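Local coordinates for effector protein hopAB3 (Pseudomonas syringae pv. maculicola, PDB 3TJY) that is a secreted type III effector that promotes virulence in susceptible plants and, recognised by the tomato resistance protein Pto, elicits the hypersensitive response, at residues R9-L14 / V46-F51; F28-L32 / A66-R70. All coordinates share one frame; numbering follows the deposited sequence. Where two conformers were deposited one is given.

Contact 1 (R9-L14 / V46-F51); sequences RIVQQL and VFLQHF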
loop_
_atom_site.group_PDB
_atom_site.type_symbol
_atom_site.label_atom_id
_atom_site.label_comp_id
_atom_site.label_asym_id
_atom_site.label_seq_id
_atom_site.Cartn_x
_atom_site.Cartn_y
_atom_site.Cartn_z
ATOM N N ARG A 9 -0.023 -6.439 7.749
ATOM C CA ARG A 9 1.352 -6.850 7.484
ATOM C C ARG A 9 2.035 -5.856 6.528
ATOM O O ARG A 9 3.211 -5.528 6.695
ATOM C CB ARG A 9 1.374 -8.270 6.899
ATOM C CG ARG A 9 2.721 -8.742 6.387
ATOM C CD ARG A 9 3.761 -8.768 7.497
ATOM N NE ARG A 9 4.900 -9.619 7.165
ATOM C CZ ARG A 9 6.064 -9.583 7.805
ATOM N NH1 ARG A 9 7.052 -10.393 7.444
ATOM N NH2 ARG A 9 6.243 -8.728 8.801
ATOM N N ILE A 10 1.298 -5.366 5.534
ATOM C CA ILE A 10 1.848 -4.345 4.639
ATOM C C ILE A 10 2.254 -3.120 5.459
ATOM O O ILE A 10 3.361 -2.607 5.319
ATOM C CB ILE A 10 0.846 -3.955 3.517
ATOM C CG1 ILE A 10 0.581 -5.154 2.604
ATOM C CG2 ILE A 10 1.404 -2.825 2.663
ATOM C CD1 ILE A 10 -0.608 -4.925 1.601
ATOM N N VAL A 11 1.349 -2.639 6.303
ATOM C CA VAL A 11 1.658 -1.480 7.124
ATOM C C VAL A 11 2.866 -1.760 8.017
ATOM O O VAL A 11 3.761 -0.936 8.115
ATOM C CB VAL A 11 0.433 -1.034 7.932
ATOM C CG1 VAL A 11 0.803 0.059 8.957
ATOM C CG2 VAL A 11 -0.659 -0.549 6.973
ATOM N N GLN A 12 2.882 -2.925 8.667
ATOM C CA GLN A 12 4.016 -3.334 9.494
ATOM C C GLN A 12 5.327 -3.293 8.723
ATOM O O GLN A 12 6.342 -2.806 9.225
ATOM C CB GLN A 12 3.805 -4.779 9.981
ATOM C CG GLN A 12 5.015 -5.404 10.663
ATOM C CD GLN A 12 4.770 -6.869 11.035
ATOM O OE1 GLN A 12 4.119 -7.610 10.290
ATOM N NE2 GLN A 12 5.287 -7.287 12.188
ATOM N N GLN A 13 5.315 -3.886 7.532
ATOM C CA GLN A 13 6.518 -3.933 6.715
ATOM C C GLN A 13 6.946 -2.542 6.239
ATOM O O GLN A 13 8.149 -2.267 6.124
ATOM C CB GLN A 13 6.305 -4.854 5.531
ATOM C CG GLN A 13 6.231 -6.326 5.902
ATOM C CD GLN A 13 6.023 -7.177 4.671
ATOM O OE1 GLN A 13 5.107 -6.943 3.909
ATOM N NE2 GLN A 13 6.907 -8.142 4.455
ATOM N N LEU A 14 5.977 -1.680 5.927
ATOM C CA LEU A 14 6.306 -0.291 5.562
ATOM C C LEU A 14 6.999 0.440 6.712
ATOM O O LEU A 14 8.016 1.109 6.512
ATOM C CB LEU A 14 5.043 0.474 5.141
ATOM C CG LEU A 14 4.496 0.080 3.767
ATOM C CD1 LEU A 14 3.104 0.661 3.536
ATOM C CD2 LEU A 14 5.459 0.488 2.656
ATOM N N VAL A 46 8.217 -3.702 -0.572
ATOM C CA VAL A 46 7.054 -4.095 0.222
ATOM C C VAL A 46 5.812 -4.218 -0.641
ATOM O O VAL A 46 5.095 -5.212 -0.569
ATOM C CB VAL A 46 6.753 -3.095 1.357
ATOM C CG1 VAL A 46 5.427 -3.462 2.051
ATOM C CG2 VAL A 46 7.902 -3.079 2.354
ATOM N N PHE A 47 5.553 -3.205 -1.457
ATOM C CA PHE A 47 4.385 -3.230 -2.320
ATOM C C PHE A 47 4.412 -4.416 -3.286
ATOM O O PHE A 47 3.383 -5.060 -3.508
ATOM C CB PHE A 47 4.213 -1.887 -3.049
ATOM C CG PHE A 47 3.415 -0.899 -2.260
ATOM C CD1 PHE A 47 2.031 -0.905 -2.335
ATOM C CD2 PHE A 47 4.033 -0.006 -1.407
ATOM C CE1 PHE A 47 1.272 -0.036 -1.581
ATOM C CE2 PHE A 47 3.277 0.892 -0.647
ATOM C CZ PHE A 47 1.893 0.862 -0.734
ATOM N N LEU A 48 5.590 -4.717 -3.835
ATOM C CA LEU A 48 5.705 -5.825 -4.788
ATOM C C LEU A 48 5.424 -7.177 -4.144
ATOM O O LEU A 48 5.065 -8.132 -4.835
ATOM C CB LEU A 48 7.082 -5.852 -5.464
ATOM C CG LEU A 48 7.395 -4.733 -6.461
ATOM C CD1 LEU A 48 8.831 -4.823 -6.976
ATOM C CD2 LEU A 48 6.389 -4.741 -7.640
ATOM N N GLN A 49 5.617 -7.278 -2.834
ATOM C CA GLN A 49 5.344 -8.546 -2.151
ATOM C C GLN A 49 3.849 -8.812 -2.094
ATOM O O GLN A 49 3.432 -9.959 -1.895
ATOM C CB GLN A 49 5.879 -8.544 -0.716
ATOM C CG GLN A 49 7.372 -8.480 -0.585
ATOM C CD GLN A 49 7.834 -8.483 0.862
ATOM O OE1 GLN A 49 7.439 -9.345 1.644
ATOM N NE2 GLN A 49 8.675 -7.510 1.225
ATOM N N HIS A 50 3.047 -7.762 -2.255
ATOM C CA HIS A 50 1.602 -7.868 -2.045
ATOM C C HIS A 50 0.746 -7.490 -3.244
ATOM O O HIS A 50 -0.407 -7.917 -3.356
ATOM C CB HIS A 50 1.186 -7.038 -0.842
ATOM C CG HIS A 50 1.883 -7.441 0.411
ATOM N ND1 HIS A 50 1.438 -8.475 1.205
ATOM C CD2 HIS A 50 3.017 -6.981 0.989
ATOM C CE1 HIS A 50 2.263 -8.625 2.228
ATOM N NE2 HIS A 50 3.229 -7.730 2.122
ATOM N N PHE A 51 1.307 -6.679 -4.131
ATOM C CA PHE A 51 0.633 -6.310 -5.373
ATOM C C PHE A 51 1.586 -6.601 -6.524
ATOM O O PHE A 51 2.192 -5.698 -7.077
ATOM C CB PHE A 51 0.264 -4.814 -5.370
ATOM C CG PHE A 51 -0.628 -4.411 -4.229
ATOM C CD1 PHE A 51 -2.006 -4.493 -4.353
ATOM C CD2 PHE A 51 -0.084 -3.937 -3.038
ATOM C CE1 PHE A 51 -2.852 -4.109 -3.302
ATOM C CE2 PHE A 51 -0.922 -3.560 -1.974
ATOM C CZ PHE A 51 -2.308 -3.655 -2.116
#

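Contact 2 (F28-L32 / A66-R70); sequences FRNML and AIALR. With SO4 (sulfate ion), chain B.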
loop_
_atom_site.group_PDB
_atom_site.type_symbol
_atom_site.label_atom_id
_atom_site.label_comp_id
_atom_site.label_asym_id
_atom_site.label_seq_id
_atom_site.Cartn_x
_atom_site.Cartn_y
_atom_site.Cartn_z
ATOM N N PHE A 28 -0.799 6.216 -2.039
ATOM C CA PHE A 28 -1.654 5.076 -2.344
ATOM C C PHE A 28 -3.006 5.550 -2.855
ATOM O O PHE A 28 -3.555 4.963 -3.773
ATOM C CB PHE A 28 -1.821 4.162 -1.143
ATOM C CG PHE A 28 -2.499 2.860 -1.466
ATOM C CD1 PHE A 28 -1.935 1.985 -2.371
ATOM C CD2 PHE A 28 -3.700 2.520 -0.866
ATOM C CE1 PHE A 28 -2.545 0.764 -2.666
ATOM C CE2 PHE A 28 -4.317 1.305 -1.146
ATOM C CZ PHE A 28 -3.737 0.421 -2.050
ATOM N N ARG A 29 -3.536 6.616 -2.264
ATOM C CA ARG A 29 -4.768 7.218 -2.779
ATOM C C ARG A 29 -4.598 7.598 -4.248
ATOM O O ARG A 29 -5.448 7.300 -5.085
ATOM C CB ARG A 29 -5.149 8.460 -1.969
ATOM C CG ARG A 29 -6.488 9.058 -2.361
ATOM C CD ARG A 29 -6.759 10.348 -1.587
ATOM N NE ARG A 29 -6.749 10.085 -0.155
ATOM C CZ ARG A 29 -5.907 10.639 0.710
ATOM N NH1 ARG A 29 -5.017 11.531 0.309
ATOM N NH2 ARG A 29 -5.981 10.312 1.989
ATOM N N ASN A 30 -3.486 8.256 -4.555
ATOM C CA ASN A 30 -3.178 8.655 -5.925
ATOM C C ASN A 30 -2.958 7.454 -6.845
ATOM O O ASN A 30 -3.338 7.490 -8.018
ATOM C CB ASN A 30 -1.947 9.553 -5.945
ATOM C CG ASN A 30 -2.185 10.876 -5.262
ATOM O OD1 ASN A 30 -3.318 11.359 -5.196
ATOM N ND2 ASN A 30 -1.111 11.480 -4.755
HETATM N N MSE A 31 -2.347 6.403 -6.310
HETATM C CA MSE A 31 -2.131 5.167 -7.068
HETATM C C MSE A 31 -3.467 4.585 -7.503
HETATM O O MSE A 31 -3.640 4.184 -8.659
HETATM C CB MSE A 31 -1.368 4.141 -6.227
HETATM C CG MSE A 31 -1.238 2.768 -6.879
HETATM SE SE MSE A 31 0.053 2.747 -8.367
HETATM C CE MSE A 31 -0.333 0.963 -9.024
ATOM N N LEU A 32 -4.420 4.559 -6.585
ATOM C CA LEU A 32 -5.741 4.029 -6.899
ATOM C C LEU A 32 -6.449 4.875 -7.941
ATOM O O LEU A 32 -7.328 4.382 -8.644
ATOM C CB LEU A 32 -6.602 3.907 -5.639
ATOM C CG LEU A 32 -6.074 2.969 -4.565
ATOM C CD1 LEU A 32 -7.091 2.839 -3.456
ATOM C CD2 LEU A 32 -5.764 1.602 -5.176
ATOM N N ALA A 66 -6.736 -3.918 -1.686
ATOM C CA ALA A 66 -6.592 -2.468 -1.809
ATOM C C ALA A 66 -7.525 -1.748 -0.849
ATOM O O ALA A 66 -7.158 -0.724 -0.262
ATOM C CB ALA A 66 -6.839 -2.015 -3.241
ATOM N N ILE A 67 -8.743 -2.268 -0.694
ATOM C CA ILE A 67 -9.689 -1.670 0.239
ATOM C C ILE A 67 -9.151 -1.794 1.660
ATOM O O ILE A 67 -9.154 -0.824 2.424
ATOM C CB ILE A 67 -11.074 -2.350 0.145
ATOM C CG1 ILE A 67 -11.720 -2.048 -1.195
ATOM C CG2 ILE A 67 -11.980 -1.906 1.289
ATOM C CD1 ILE A 67 -12.968 -2.882 -1.494
ATOM N N ALA A 68 -8.706 -2.990 2.027
ATOM C CA ALA A 68 -8.193 -3.204 3.382
ATOM C C ALA A 68 -6.978 -2.335 3.656
ATOM O O ALA A 68 -6.822 -1.826 4.757
ATOM C CB ALA A 68 -7.855 -4.691 3.615
ATOM N N LEU A 69 -6.112 -2.157 2.665
ATOM C CA LEU A 69 -4.934 -1.322 2.881
ATOM C C LEU A 69 -5.300 0.151 3.032
ATOM O O LEU A 69 -4.743 0.864 3.887
ATOM C CB LEU A 69 -3.893 -1.520 1.757
ATOM C CG LEU A 69 -2.614 -0.698 1.968
ATOM C CD1 LEU A 69 -1.944 -1.069 3.292
ATOM C CD2 LEU A 69 -1.639 -0.927 0.807
ATOM N N ARG A 70 -6.227 0.637 2.216
ATOM C CA ARG A 70 -6.653 2.024 2.369
ATOM C C ARG A 70 -7.235 2.235 3.771
ATOM O O ARG A 70 -6.967 3.257 4.425
ATOM C CB ARG A 70 -7.668 2.407 1.294
ATOM C CG ARG A 70 -7.775 3.895 1.096
ATOM C CD ARG A 70 -9.177 4.285 0.684
ATOM N NE ARG A 70 -9.275 4.869 -0.648
ATOM C CZ ARG A 70 -8.412 5.729 -1.184
ATOM N NH1 ARG A 70 -7.328 6.137 -0.517
ATOM N NH2 ARG A 70 -8.642 6.174 -2.413
HETATM S S SO4 B . -8.779 8.045 2.423
HETATM O O1 SO4 B . -9.261 6.707 2.133
HETATM O O2 SO4 B . -7.439 7.984 2.987
HETATM O O3 SO4 B . -8.746 8.793 1.172
HETATM O O4 SO4 B . -9.677 8.673 3.384
HETATM O O HOH W 1 -8.201 7.215 -4.817
#

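Contact 1 (R9-L14 / V46-F51)
Gln13 and His50 meet through a nearly straight hydrogen bond, NE2 of the imidazole donating its N-H to Gln13 OE1 at 2.7 Å with an N-H...O angle of 163°. The donor lies in the carbonyl plane and the acceptor close to the ring plane, although amide and ring are turned 80° against each other. The other end of the same amide, NE2, donates to OE1 of Gln49 at 3.1 Å, approaching from above that carbonyl plane, so two bonds fix which way round the Gln13 amide sits. Against one face of the His50 ring lies Ile10 CG1, almost straight above the ring centre, a CH-pi contact; Ile10 CD1 runs on to Phe51 CE2 at 3.8 Å. Val46 CG1 is held against Gln13 CB at 3.8 Å and also meets Leu14 CD2. In the second shell, Arg6 bonds weakly to His50 ND1, a second hold on the ring through its other nitrogen. Segments 9-14 and 46-50 form an antiparallel helix pair of the Pto-binding bundle (159°, axes 10.1 Å apart), polar side chains bonding along one margin and apolar ones facing the core; helix 21-32 covers Leu14 and Phe47, while helix 64-77 packs on Ile10, Phe47 and Phe51.

Contact 2 (F28-L32 / A66-R70)
This contact is an antiparallel pairing within the helical bundle of the Pto-binding domain, joining helix 21-32 to helix 64-77, with an apolar interior and an arginine-lined sulfate site at its margin. The short segments run at 152° to each other with axes 11.3 Å apart, a spacing bridged by side chains. The Phe28 ring spans the apolar part of the gap: with CG swung away from the backbone N, it reaches across to the opposing helix. Leu69 CD2 lies over one face, 3.9 Å from the ring centroid and close to the ring normal, which makes a CH-pi contact offset toward the rim. Leu32 CG, from Phe28's own helix, covers the opposite face, so the ring is sandwiched between two leucines. At the ring edge, CE2 is 3.6 Å from the carbonyl oxygen of Ala66, near the ring plane, and CZ also touches the Ala66 methyl. Phe47 and Ile59 add further apolar cover around Phe28.

Toward the margin, Arg70, in the conformer given, bends at chi2 and chi3 and passes across the side chain of Arg29. Leu32 CD1 supports one face of its guanidinium, 3.8 Å from NH2, while Arg29 CB meets the group at its edge. The two guanidinium planes are only 15° apart, and Arg29 NE and Arg70 NH1 stand 4.0 Å from each other beside a sulfate bonded to Arg29, whose negative charge would probably offset theirs. The ion probably came from the crystallisation liquor. One water accepts a weak bond from Arg70 NH2 and donates to the Arg29 carbonyl oxygen. The sulfate itself is gripped at the edge of the Arg29 guanidinium: NE donates to O3 at 2.7 Å and NH2 to O2 at 2.9 Å, both at 160°.

The centres of contact 1 and contact 2 lie about 12 Å apart, on opposite sides of the chain's centre, each about 6 Å from it. Their segments alternate along the sequence, 9-14, 28-32, 46-51 and 66-70, so the two antiparallel pairings interlock: helix 3-16 with helix 41-50, and helix 21-32 with helix 64-77. They meet directly in the core. Ile10 CG2 comes within 3.8 Å of Leu69 CD1, and Phe47 CE1 within 3.9 Å of Phe28 CD1. Leu69 thus contributes to both sides. This crossed connectivity ties four helices into one compact bundle, probably the host-recognition part of a longer effector.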